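Local coordinates for DNA repair and telomere maintenance protein nbs1 (Schizosaccharomyces pombe, PDB 3HUF) that serves in the MRN complex for DNA double-strand break repair and telomere maintenance, its N-terminal FHA and BRCT domains recognising phosphorylated partners such as Ctp1, at residues Met1-Glu5 with Ser15-Phe19; Val25-Val29 with Ser40-Arg46; His47-Leu53 with Glu67-Leu73; Phe77-Glu83 with Leu98-Lys104. One frame throughout, in Å; residues are numbered along the deposited sequence.

Interaction 1. Residues Met1-Glu5 with Ser15-Phe19; sequences MWIIE and SRILF
Ile4 and Leu18, with Ile3 and Ile17, make the buried, tightly packed part of this two-strand ladder. Ile4 and Leu18 meet at about a right angle on one face: CG2 of Ile4 lies 3.7 Å from CD1 of Leu18. The branching of Ile4 explains the contact, since CG1 stands between the backbone N and the carbonyl carbon (chi1 60°), and both of its gamma carbons are thereby brought near the same Leu18 methyl. Arg16, also buried and on the Ile4 side, bonds through NH2 to Asp32 O and through NH1 to His35 O. On the reverse face Ile3 and Ile17 run side by side and point the same way, CG1 of Ile3 being 4.2 Å from CG1 of Ile17. Backbone bonds hold the ladder together: Ile4 N to Arg16 O and Arg16 N to Ile4 O, both 2.8 Å. The strands form an antiparallel beta hairpin, 143° between their directions, at the margin of one sheet of the FHA beta sandwich; Ile3 also bonds through its backbone to Tyr112 of strand 109-113. At the Met1 end, SD lies at the edge of the Phe19 ring, 5.5 Å from its centroid, a Met-aromatic contact. The other end is looser and partly exposed. There Glu5 and Ser15 meet mainly through their CB atoms, 3.8 Å apart, and the Ser15 hydroxyl bonds to Asp194 N.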
# COMPACT_ATOMS: atom_id res chain seq x y z
N MET A 1 4.16 -6.46 -3.16
CA MET A 1 4.85 -7.13 -4.29
C MET A 1 5.59 -8.35 -3.77
O MET A 1 5.82 -8.47 -2.56
CB MET A 1 5.82 -6.14 -4.95
CG MET A 1 5.10 -4.99 -5.69
SD MET A 1 6.31 -4.27 -6.77
CE MET A 1 6.93 -5.85 -7.25
N TRP A 2 5.94 -9.26 -4.67
CA TRP A 2 6.63 -10.50 -4.32
C TRP A 2 8.13 -10.26 -4.37
O TRP A 2 8.62 -9.59 -5.27
CB TRP A 2 6.27 -11.64 -5.29
CG TRP A 2 5.02 -12.39 -4.93
CD1 TRP A 2 3.80 -12.36 -5.58
CD2 TRP A 2 4.85 -13.26 -3.81
NE1 TRP A 2 2.89 -13.16 -4.92
CE2 TRP A 2 3.52 -13.73 -3.83
CE3 TRP A 2 5.71 -13.70 -2.79
CZ2 TRP A 2 3.02 -14.62 -2.86
CZ3 TRP A 2 5.20 -14.60 -1.83
CH2 TRP A 2 3.89 -15.04 -1.88
N ILE A 3 8.83 -10.82 -3.39
CA ILE A 3 10.28 -10.77 -3.31
C ILE A 3 10.81 -12.16 -3.00
O ILE A 3 10.16 -12.90 -2.27
CB ILE A 3 10.74 -9.84 -2.19
CG1 ILE A 3 10.16 -8.42 -2.38
CG2 ILE A 3 12.27 -9.81 -2.10
CD1 ILE A 3 9.10 -8.15 -1.33
N ILE A 4 11.95 -12.53 -3.59
CA ILE A 4 12.67 -13.75 -3.17
C ILE A 4 14.09 -13.46 -2.67
O ILE A 4 14.76 -12.56 -3.14
CB ILE A 4 12.72 -14.85 -4.27
CG1 ILE A 4 13.42 -14.33 -5.53
CG2 ILE A 4 11.32 -15.35 -4.58
CD1 ILE A 4 13.81 -15.41 -6.53
N GLU A 5 14.52 -14.25 -1.70
CA GLU A 5 15.90 -14.25 -1.26
C GLU A 5 16.17 -15.65 -0.72
O GLU A 5 15.25 -16.45 -0.60
CB GLU A 5 16.16 -13.18 -0.19
CG GLU A 5 15.26 -13.26 1.02
CD GLU A 5 15.62 -12.22 2.08
OE1 GLU A 5 16.46 -11.34 1.80
OE2 GLU A 5 15.05 -12.29 3.20
N SER A 15 18.64 -10.40 -3.17
CA SER A 15 17.19 -10.61 -3.24
C SER A 15 16.66 -10.11 -4.57
O SER A 15 17.39 -9.49 -5.34
CB SER A 15 16.47 -9.93 -2.08
OG SER A 15 16.58 -8.52 -2.16
N ARG A 16 15.41 -10.42 -4.87
CA ARG A 16 14.87 -9.98 -6.15
C ARG A 16 13.37 -9.78 -6.09
O ARG A 16 12.65 -10.64 -5.60
CB ARG A 16 15.23 -10.97 -7.26
CG ARG A 16 14.57 -10.61 -8.58
CD ARG A 16 15.20 -11.30 -9.74
NE ARG A 16 14.49 -10.96 -10.97
CZ ARG A 16 14.72 -11.54 -12.14
NH1 ARG A 16 15.66 -12.47 -12.25
NH2 ARG A 16 14.02 -11.17 -13.21
N ILE A 17 12.91 -8.65 -6.60
CA ILE A 17 11.47 -8.40 -6.74
C ILE A 17 10.91 -9.09 -8.00
O ILE A 17 11.40 -8.89 -9.10
CB ILE A 17 11.20 -6.89 -6.83
CG1 ILE A 17 11.66 -6.20 -5.56
CG2 ILE A 17 9.73 -6.64 -6.97
CD1 ILE A 17 11.66 -4.70 -5.73
N LEU A 18 9.89 -9.92 -7.81
CA LEU A 18 9.30 -10.67 -8.91
C LEU A 18 7.97 -10.05 -9.31
O LEU A 18 7.06 -9.96 -8.53
CB LEU A 18 9.09 -12.15 -8.50
CG LEU A 18 10.35 -12.94 -8.12
CD1 LEU A 18 9.98 -14.45 -7.90
CD2 LEU A 18 11.47 -12.79 -9.18
N PHE A 19 7.86 -9.65 -10.56
CA PHE A 19 6.63 -9.09 -11.06
C PHE A 19 5.77 -10.20 -11.65
O PHE A 19 6.27 -11.28 -11.93
CB PHE A 19 6.96 -8.03 -12.11
CG PHE A 19 7.95 -7.02 -11.66
CD1 PHE A 19 9.16 -6.87 -12.34
CD2 PHE A 19 7.70 -6.22 -10.57
CE1 PHE A 19 10.09 -5.91 -11.92
CE2 PHE A 19 8.61 -5.27 -10.15
CZ PHE A 19 9.82 -5.12 -10.82

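Interaction 2. Residues Val25-Val29 with Ser40-Arg46; sequences VGRNV and SKSISKR
Arg27 and Ser44 are joined through their backbones, Arg27 N donating to Ser44 O at 3.0 Å in an almost straight bond (178° at the hydrogen). A second backbone bond follows, from Asn28 N to Lys45 O at 3.0 Å, and its donor lies in the carbonyl plane on a lone pair. Gly26 adds a CA-H...O contact, its CA 3.2 Å from Lys45 O.

Among the side chains, Arg27 runs along the 40-46 loop. With CG anti to the backbone N (chi1 -170°) and a bend at chi3, its CD comes 3.3 Å from Ser40 O, while Lys45 N sits over one guanidinium face, offset toward the rim. Lys45 crosses it obliquely, CG being 3.4 Å from Arg27 NH2, and its CB packs 3.8 Å from CB of Asn28.

The Arg27 guanidinium (through NH1), the Ser44 hydroxyl and the Lys45 backbone N all bond to a modified side chain of the bound peptide, consistent with the phosphopeptide pocket of an FHA domain. The 40-46 loop links strands 35-37 and 48-52, and segment 25-29 continues strand 21-26, which lies between them in the sheet; Ile43 packs on Leu102 of strand 97-102, in the other sheet.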
# COMPACT_ATOMS: atom_id res chain seq x y z
N VAL A 25 13.54 -21.04 -13.51
CA VAL A 25 14.44 -21.06 -12.38
C VAL A 25 15.30 -22.33 -12.51
O VAL A 25 14.78 -23.43 -12.73
CB VAL A 25 13.60 -21.09 -11.07
CG1 VAL A 25 14.47 -21.01 -9.85
CG2 VAL A 25 12.52 -19.96 -11.07
N GLY A 26 16.61 -22.18 -12.42
CA GLY A 26 17.49 -23.31 -12.69
C GLY A 26 18.97 -23.00 -12.55
O GLY A 26 19.38 -21.83 -12.50
N ARG A 27 19.76 -24.07 -12.48
CA ARG A 27 21.21 -24.00 -12.32
C ARG A 27 21.93 -23.38 -13.53
O ARG A 27 22.93 -22.67 -13.36
CB ARG A 27 21.75 -25.43 -12.06
CG ARG A 27 23.21 -25.52 -11.63
CD ARG A 27 23.57 -27.00 -11.42
NE ARG A 27 23.50 -27.76 -12.67
CZ ARG A 27 22.98 -28.98 -12.78
NH1 ARG A 27 22.47 -29.60 -11.73
NH2 ARG A 27 22.96 -29.59 -13.95
N ASN A 28 21.42 -23.63 -14.73
CA ASN A 28 22.09 -23.19 -15.95
C ASN A 28 21.25 -22.22 -16.76
O ASN A 28 20.80 -22.52 -17.87
CB ASN A 28 22.48 -24.39 -16.81
CG ASN A 28 23.92 -24.35 -17.23
OD1 ASN A 28 24.35 -23.44 -17.96
ND2 ASN A 28 24.70 -25.32 -16.76
N VAL A 29 21.04 -21.04 -16.19
CA VAL A 29 20.08 -20.08 -16.68
C VAL A 29 20.65 -18.73 -16.24
O VAL A 29 21.24 -18.64 -15.17
CB VAL A 29 18.66 -20.46 -16.09
CG1 VAL A 29 17.98 -19.33 -15.33
CG2 VAL A 29 17.75 -21.09 -17.16
N SER A 40 23.29 -24.90 -7.30
CA SER A 40 23.52 -25.98 -6.34
C SER A 40 23.59 -27.30 -7.13
O SER A 40 22.97 -27.42 -8.19
CB SER A 40 22.40 -26.03 -5.29
OG SER A 40 22.76 -26.77 -4.14
N LYS A 41 24.32 -28.27 -6.59
CA LYS A 41 24.49 -29.59 -7.20
C LYS A 41 23.20 -30.27 -7.67
O LYS A 41 23.15 -30.80 -8.79
CB LYS A 41 25.22 -30.54 -6.24
CG LYS A 41 26.73 -30.62 -6.43
CD LYS A 41 27.21 -31.99 -6.96
CE LYS A 41 28.71 -31.97 -7.24
NZ LYS A 41 29.25 -33.20 -7.92
N SER A 42 22.19 -30.27 -6.81
CA SER A 42 20.99 -31.10 -7.02
C SER A 42 19.85 -30.37 -7.74
O SER A 42 18.79 -30.95 -7.97
CB SER A 42 20.50 -31.65 -5.67
OG SER A 42 20.11 -30.58 -4.80
N ILE A 43 20.11 -29.13 -8.12
CA ILE A 43 19.16 -28.33 -8.90
C ILE A 43 19.38 -28.60 -10.38
O ILE A 43 20.50 -28.54 -10.85
CB ILE A 43 19.35 -26.83 -8.61
CG1 ILE A 43 19.19 -26.59 -7.11
CG2 ILE A 43 18.36 -25.95 -9.43
CD1 ILE A 43 19.35 -25.15 -6.68
N SER A 44 18.32 -28.95 -11.10
CA SER A 44 18.40 -29.18 -12.54
C SER A 44 18.71 -27.89 -13.28
O SER A 44 18.43 -26.80 -12.76
CB SER A 44 17.09 -29.73 -13.08
OG SER A 44 16.73 -30.88 -12.37
N LYS A 45 19.29 -28.04 -14.47
CA LYS A 45 19.64 -26.90 -15.33
C LYS A 45 18.48 -25.92 -15.52
O LYS A 45 18.65 -24.72 -15.34
CB LYS A 45 20.12 -27.40 -16.69
CG LYS A 45 21.44 -28.11 -16.63
CD LYS A 45 21.98 -28.34 -18.03
CE LYS A 45 22.51 -29.74 -18.13
NZ LYS A 45 21.39 -30.71 -17.98
N ARG A 46 17.33 -26.45 -15.93
CA ARG A 46 16.07 -25.72 -15.90
C ARG A 46 15.19 -26.50 -14.91
O ARG A 46 14.81 -27.64 -15.20
CB ARG A 46 15.41 -25.71 -17.28
CG ARG A 46 16.16 -24.95 -18.36
CD ARG A 46 15.46 -25.06 -19.74
NE ARG A 46 14.10 -24.51 -19.77
CZ ARG A 46 12.98 -25.25 -19.78
NH1 ARG A 46 13.04 -26.58 -19.77
NH2 ARG A 46 11.79 -24.65 -19.82

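Interaction 3. Residues His47-Leu53 with Glu67-Leu73; sequences HARFTIL and EFEVKDL
Phe50 and Phe68 meet on the buried face of the strand pair, their ring planes at 53° and centroids 5.4 Å apart. Phe68 CE2 sits over one face of the Phe50 ring, offset toward the rim. The Phe68 ring also takes a CH-pi contact over its face from Ile52, whose CG1 lies 4.2 Å from the centroid. With CG anti to the backbone N (chi1 -164°), Phe68 swings its ring toward strand 48-52 and between these two residues. Val70 runs beside Phe50, CG2 to CD1 3.8 Å.

Backbone bonds form an antiparallel ladder, with Arg49-Lys71 and Thr51-Glu69 as hydrogen-bonded pairs; Glu69 N reaches Thr51 O at 2.7 Å. The strands are neighbours in one sheet of the FHA beta sandwich, and a classic beta bulge, His47 and Ala48 both facing Val25, lies in the pairing of strand 48-52 with strand 21-26.

On the opposite, partly exposed face the Glu69 carboxylate makes van der Waals contacts: OE1 to Thr51 CB at 3.6 Å, OE2 to Leu53 CD1 at 3.5 Å. On the Phe50 side, at the loop end, His47 ND1 accepts from Ser44 N, NE2 donates to Gly78 O, and Asp72 OD1 bonds to Thr75 and Thr79.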
# COMPACT_ATOMS: atom_id res chain seq x y z
N HIS A 47 14.89 -25.91 -13.75
CA HIS A 47 14.33 -26.70 -12.64
C HIS A 47 12.84 -26.46 -12.37
O HIS A 47 12.06 -27.42 -12.26
CB HIS A 47 15.14 -26.51 -11.36
CG HIS A 47 14.81 -27.51 -10.29
ND1 HIS A 47 15.62 -28.58 -9.99
CD2 HIS A 47 13.74 -27.61 -9.47
CE1 HIS A 47 15.07 -29.30 -9.02
NE2 HIS A 47 13.93 -28.72 -8.69
N ALA A 48 12.47 -25.20 -12.22
CA ALA A 48 11.11 -24.81 -11.88
C ALA A 48 10.63 -23.64 -12.74
O ALA A 48 11.43 -22.84 -13.23
CB ALA A 48 11.01 -24.44 -10.39
N ARG A 49 9.31 -23.54 -12.89
CA ARG A 49 8.69 -22.34 -13.40
C ARG A 49 7.87 -21.70 -12.28
O ARG A 49 7.12 -22.38 -11.60
CB ARG A 49 7.80 -22.68 -14.59
CG ARG A 49 7.07 -21.48 -15.17
CD ARG A 49 6.09 -21.89 -16.27
NE ARG A 49 6.73 -22.76 -17.26
CZ ARG A 49 7.42 -22.33 -18.32
NH1 ARG A 49 7.57 -21.02 -18.57
NH2 ARG A 49 7.97 -23.23 -19.14
N PHE A 50 8.08 -20.41 -12.06
CA PHE A 50 7.28 -19.61 -11.15
C PHE A 50 6.43 -18.70 -12.03
O PHE A 50 6.98 -18.00 -12.88
CB PHE A 50 8.14 -18.69 -10.28
CG PHE A 50 9.10 -19.38 -9.36
CD1 PHE A 50 9.07 -20.76 -9.13
CD2 PHE A 50 10.03 -18.62 -8.68
CE1 PHE A 50 9.97 -21.36 -8.27
CE2 PHE A 50 10.95 -19.20 -7.80
CZ PHE A 50 10.92 -20.57 -7.59
N THR A 51 5.12 -18.73 -11.83
CA THR A 51 4.19 -17.87 -12.56
C THR A 51 3.45 -17.06 -11.52
O THR A 51 2.89 -17.61 -10.58
CB THR A 51 3.18 -18.67 -13.43
OG1 THR A 51 3.89 -19.51 -14.33
CG2 THR A 51 2.30 -17.73 -14.25
N ILE A 52 3.53 -15.74 -11.65
CA ILE A 52 2.84 -14.87 -10.73
C ILE A 52 1.70 -14.24 -11.50
O ILE A 52 1.92 -13.65 -12.56
CB ILE A 52 3.79 -13.83 -10.12
CG1 ILE A 52 4.86 -14.58 -9.31
CG2 ILE A 52 3.01 -12.83 -9.24
CD1 ILE A 52 5.96 -13.72 -8.82
N LEU A 53 0.48 -14.40 -11.00
CA LEU A 53 -0.64 -13.78 -11.70
C LEU A 53 -0.71 -12.32 -11.32
O LEU A 53 -0.24 -11.91 -10.29
CB LEU A 53 -1.98 -14.50 -11.47
CG LEU A 53 -2.05 -15.99 -11.81
CD1 LEU A 53 -3.46 -16.56 -11.56
CD2 LEU A 53 -1.55 -16.28 -13.25
N GLU A 67 -1.38 -14.30 -6.92
CA GLU A 67 -1.26 -15.76 -6.91
C GLU A 67 0.12 -16.16 -7.45
O GLU A 67 0.57 -15.69 -8.50
CB GLU A 67 -2.35 -16.41 -7.77
CG GLU A 67 -2.33 -17.93 -7.75
CD GLU A 67 -3.55 -18.50 -8.38
OE1 GLU A 67 -3.42 -19.39 -9.26
OE2 GLU A 67 -4.66 -18.03 -8.00
N PHE A 68 0.78 -17.04 -6.70
CA PHE A 68 2.13 -17.48 -7.01
C PHE A 68 2.03 -18.97 -7.33
O PHE A 68 1.62 -19.77 -6.49
CB PHE A 68 3.01 -17.22 -5.77
CG PHE A 68 4.51 -17.26 -6.03
CD1 PHE A 68 5.28 -16.12 -5.81
CD2 PHE A 68 5.14 -18.44 -6.44
CE1 PHE A 68 6.66 -16.15 -6.01
CE2 PHE A 68 6.53 -18.48 -6.63
CZ PHE A 68 7.28 -17.33 -6.42
N GLU A 69 2.42 -19.35 -8.55
CA GLU A 69 2.35 -20.74 -8.98
C GLU A 69 3.74 -21.29 -9.23
O GLU A 69 4.63 -20.57 -9.69
CB GLU A 69 1.50 -20.87 -10.25
CG GLU A 69 0.21 -20.10 -10.13
CD GLU A 69 -0.54 -19.96 -11.43
OE1 GLU A 69 0.05 -20.15 -12.51
OE2 GLU A 69 -1.73 -19.63 -11.36
N VAL A 70 3.93 -22.56 -8.91
CA VAL A 70 5.21 -23.25 -9.08
C VAL A 70 4.95 -24.55 -9.83
O VAL A 70 4.13 -25.34 -9.40
CB VAL A 70 5.87 -23.57 -7.70
CG1 VAL A 70 7.07 -24.52 -7.86
CG2 VAL A 70 6.28 -22.28 -6.97
N LYS A 71 5.63 -24.75 -10.96
CA LYS A 71 5.68 -26.03 -11.63
C LYS A 71 7.07 -26.65 -11.56
O LYS A 71 8.07 -25.97 -11.76
CB LYS A 71 5.28 -25.89 -13.09
CG LYS A 71 3.81 -25.63 -13.32
CD LYS A 71 3.32 -26.53 -14.44
CE LYS A 71 3.69 -27.99 -14.17
NZ LYS A 71 3.35 -28.94 -15.29
N ASP A 72 7.12 -27.95 -11.30
CA ASP A 72 8.37 -28.67 -11.36
C ASP A 72 8.56 -29.07 -12.82
O ASP A 72 7.62 -29.57 -13.45
CB ASP A 72 8.33 -29.91 -10.46
CG ASP A 72 9.59 -30.74 -10.59
OD1 ASP A 72 10.62 -30.40 -9.96
OD2 ASP A 72 9.56 -31.71 -11.37
N LEU A 73 9.75 -28.84 -13.37
CA LEU A 73 9.98 -29.14 -14.79
C LEU A 73 10.59 -30.54 -14.99
O LEU A 73 11.72 -30.69 -15.49
CB LEU A 73 10.83 -28.04 -15.47
CG LEU A 73 10.36 -26.58 -15.35
CD1 LEU A 73 11.40 -25.63 -15.92
CD2 LEU A 73 9.01 -26.35 -16.03

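Interaction 4. Residues Phe77-Glu83 with Leu98-Lys104; sequences FGTKVNE and LKIQLGK
Phe77 and Lys104 close the loop end of an antiparallel strand pair, 79-81 against 98-102, in the sheet of the FHA beta sandwich that also holds strand 109-113. Lys104 can be followed outward. From CB, chi1 of -66° sets CG anti to the carbonyl carbon, and CG then comes 4.2 Å from Phe77 CB. CD is the carbon that rests over the ring face, 4.0 Å from the Phe77 centroid and 19° off the normal, a CH-pi contact displaced toward the rim. CE continues past Phe77 CD2, and NZ is still near the rim, by Phe77 CE2, where it forms a salt bridge with an acidic side chain of the bound peptide. Phe77 itself packs against the peptide backbone, and its CB lies 3.6 Å from Gly103 CA.

Behind this pair the ladder begins with Gly103 N donating to Gly78 O at 2.8 Å. Lys80 and Gln101 form the hydrogen-bonded pair, their side chains running alongside each other on the partly exposed face. On the buried face Thr79 CG2 touches Leu102 CD2, and Val81 CG1 approaches Leu98 CB at 4.1 Å.

At the far end Asn82 grips Lys99 twice. Its backbone N reaches Lys99 O at 2.7 Å, and its side-chain OD1 accepts from Lys99 N at 2.9 Å, with that donor 41° out of the carbonyl plane. ND2 is taken up by Asp97 O. One water accepts from Glu83 N and donates to Lys99 O, 3.0 Å away.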
# COMPACT_ATOMS: atom_id res chain seq x y z
N PHE A 77 15.38 -34.37 -8.87
CA PHE A 77 15.11 -34.45 -7.43
C PHE A 77 13.84 -33.77 -6.89
O PHE A 77 13.60 -33.81 -5.69
CB PHE A 77 16.35 -34.00 -6.63
CG PHE A 77 17.55 -34.87 -6.86
CD1 PHE A 77 18.70 -34.36 -7.43
CD2 PHE A 77 17.52 -36.23 -6.52
CE1 PHE A 77 19.82 -35.17 -7.65
CE2 PHE A 77 18.63 -37.05 -6.73
CZ PHE A 77 19.79 -36.52 -7.30
N GLY A 78 13.04 -33.16 -7.76
CA GLY A 78 11.74 -32.60 -7.37
C GLY A 78 11.77 -31.16 -6.83
O GLY A 78 12.84 -30.56 -6.68
N THR A 79 10.58 -30.63 -6.53
CA THR A 79 10.41 -29.27 -5.96
C THR A 79 9.36 -29.31 -4.85
O THR A 79 8.34 -29.99 -4.97
CB THR A 79 9.95 -28.26 -7.04
OG1 THR A 79 10.88 -28.27 -8.12
CG2 THR A 79 9.82 -26.82 -6.48
N LYS A 80 9.63 -28.60 -3.75
CA LYS A 80 8.68 -28.55 -2.65
C LYS A 80 8.41 -27.09 -2.37
O LYS A 80 9.33 -26.25 -2.48
CB LYS A 80 9.23 -29.20 -1.36
CG LYS A 80 9.74 -30.65 -1.51
CD LYS A 80 10.11 -31.24 -0.15
CE LYS A 80 10.34 -32.72 -0.25
NZ LYS A 80 10.48 -33.40 1.10
N VAL A 81 7.17 -26.78 -2.00
CA VAL A 81 6.82 -25.47 -1.47
C VAL A 81 6.26 -25.65 -0.05
O VAL A 81 5.30 -26.41 0.15
CB VAL A 81 5.78 -24.76 -2.33
CG1 VAL A 81 5.51 -23.33 -1.77
CG2 VAL A 81 6.24 -24.71 -3.81
N ASN A 82 6.88 -25.01 0.95
CA ASN A 82 6.39 -25.15 2.32
C ASN A 82 6.26 -26.63 2.64
O ASN A 82 5.24 -27.06 3.15
CB ASN A 82 5.05 -24.40 2.52
CG ASN A 82 5.24 -22.87 2.58
OD1 ASN A 82 6.36 -22.41 2.77
ND2 ASN A 82 4.18 -22.11 2.43
N GLU A 83 7.30 -27.39 2.27
CA GLU A 83 7.44 -28.85 2.53
C GLU A 83 6.49 -29.79 1.78
O GLU A 83 6.49 -31.00 2.01
CB GLU A 83 7.45 -29.14 4.04
CG GLU A 83 8.66 -28.52 4.73
CD GLU A 83 8.62 -28.69 6.24
OE1 GLU A 83 7.67 -29.32 6.78
OE2 GLU A 83 9.56 -28.16 6.90
N LEU A 98 6.45 -18.20 1.28
CA LEU A 98 6.71 -19.48 0.62
C LEU A 98 8.18 -19.88 0.76
O LEU A 98 9.08 -19.09 0.48
CB LEU A 98 6.30 -19.42 -0.86
CG LEU A 98 4.92 -18.87 -1.27
CD1 LEU A 98 4.79 -18.81 -2.76
CD2 LEU A 98 3.75 -19.71 -0.68
N LYS A 99 8.40 -21.11 1.20
CA LYS A 99 9.74 -21.65 1.35
C LYS A 99 9.86 -22.70 0.25
O LYS A 99 9.16 -23.71 0.27
CB LYS A 99 9.87 -22.25 2.76
CG LYS A 99 11.16 -22.94 3.09
CD LYS A 99 11.11 -23.52 4.51
CE LYS A 99 11.52 -25.00 4.54
NZ LYS A 99 12.96 -25.21 4.99
N ILE A 100 10.69 -22.43 -0.75
CA ILE A 100 10.72 -23.25 -1.96
C ILE A 100 12.07 -23.97 -2.01
O ILE A 100 13.14 -23.32 -2.06
CB ILE A 100 10.53 -22.40 -3.23
CG1 ILE A 100 9.18 -21.66 -3.20
CG2 ILE A 100 10.68 -23.25 -4.49
CD1 ILE A 100 9.15 -20.38 -4.00
N GLN A 101 11.99 -25.30 -1.96
CA GLN A 101 13.16 -26.16 -2.03
C GLN A 101 13.28 -26.79 -3.42
O GLN A 101 12.38 -27.49 -3.88
CB GLN A 101 13.09 -27.27 -0.97
CG GLN A 101 14.39 -28.03 -0.77
CD GLN A 101 14.23 -29.30 0.08
OE1 GLN A 101 13.29 -29.43 0.86
NE2 GLN A 101 15.17 -30.22 -0.07
N LEU A 102 14.40 -26.53 -4.07
CA LEU A 102 14.67 -27.09 -5.37
C LEU A 102 15.59 -28.27 -5.18
O LEU A 102 16.70 -28.13 -4.65
CB LEU A 102 15.32 -26.06 -6.27
CG LEU A 102 14.57 -24.74 -6.41
CD1 LEU A 102 15.28 -23.89 -7.41
CD2 LEU A 102 13.10 -24.97 -6.84
N GLY A 103 15.12 -29.44 -5.61
CA GLY A 103 15.92 -30.64 -5.53
C GLY A 103 16.18 -31.02 -4.09
O GLY A 103 15.26 -31.06 -3.27
N LYS A 104 17.44 -31.30 -3.78
CA LYS A 104 17.86 -31.57 -2.43
C LYS A 104 18.71 -30.42 -1.90
O LYS A 104 19.50 -30.60 -0.98
CB LYS A 104 18.67 -32.86 -2.38
CG LYS A 104 17.88 -34.09 -2.72
CD LYS A 104 18.82 -35.15 -3.17
CE LYS A 104 18.50 -36.46 -2.50
NZ LYS A 104 19.57 -37.46 -2.78
O HOH W 1 9.80 -26.45 1.22
O HOH W 2 11.85 -28.22 5.30

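Interactions 2 and 4 meet at the phosphopeptide-binding end of the FHA domain, their centres about 13 Å apart: Ser42 OG lies 2.9 Å from Lys104 N, and both contacts touch the bound peptide. His47 of interaction 3 joins the two, ND1 reaching Ser44 of interaction 2 and NE2 Gly78 of interaction 4, so interaction 3 lies in direct polar contact with the loops that border the pocket. Val25 N, 2.8 Å from Ala48 O, joins interactions 2 and 3 within one sheet. Interaction 1 belongs with interaction 4 to the other sheet and sits about 19 Å from interaction 2, centre to centre; Trp2 bridges the sandwich, its CD2 lying 3.5 Å from Phe68 CD1.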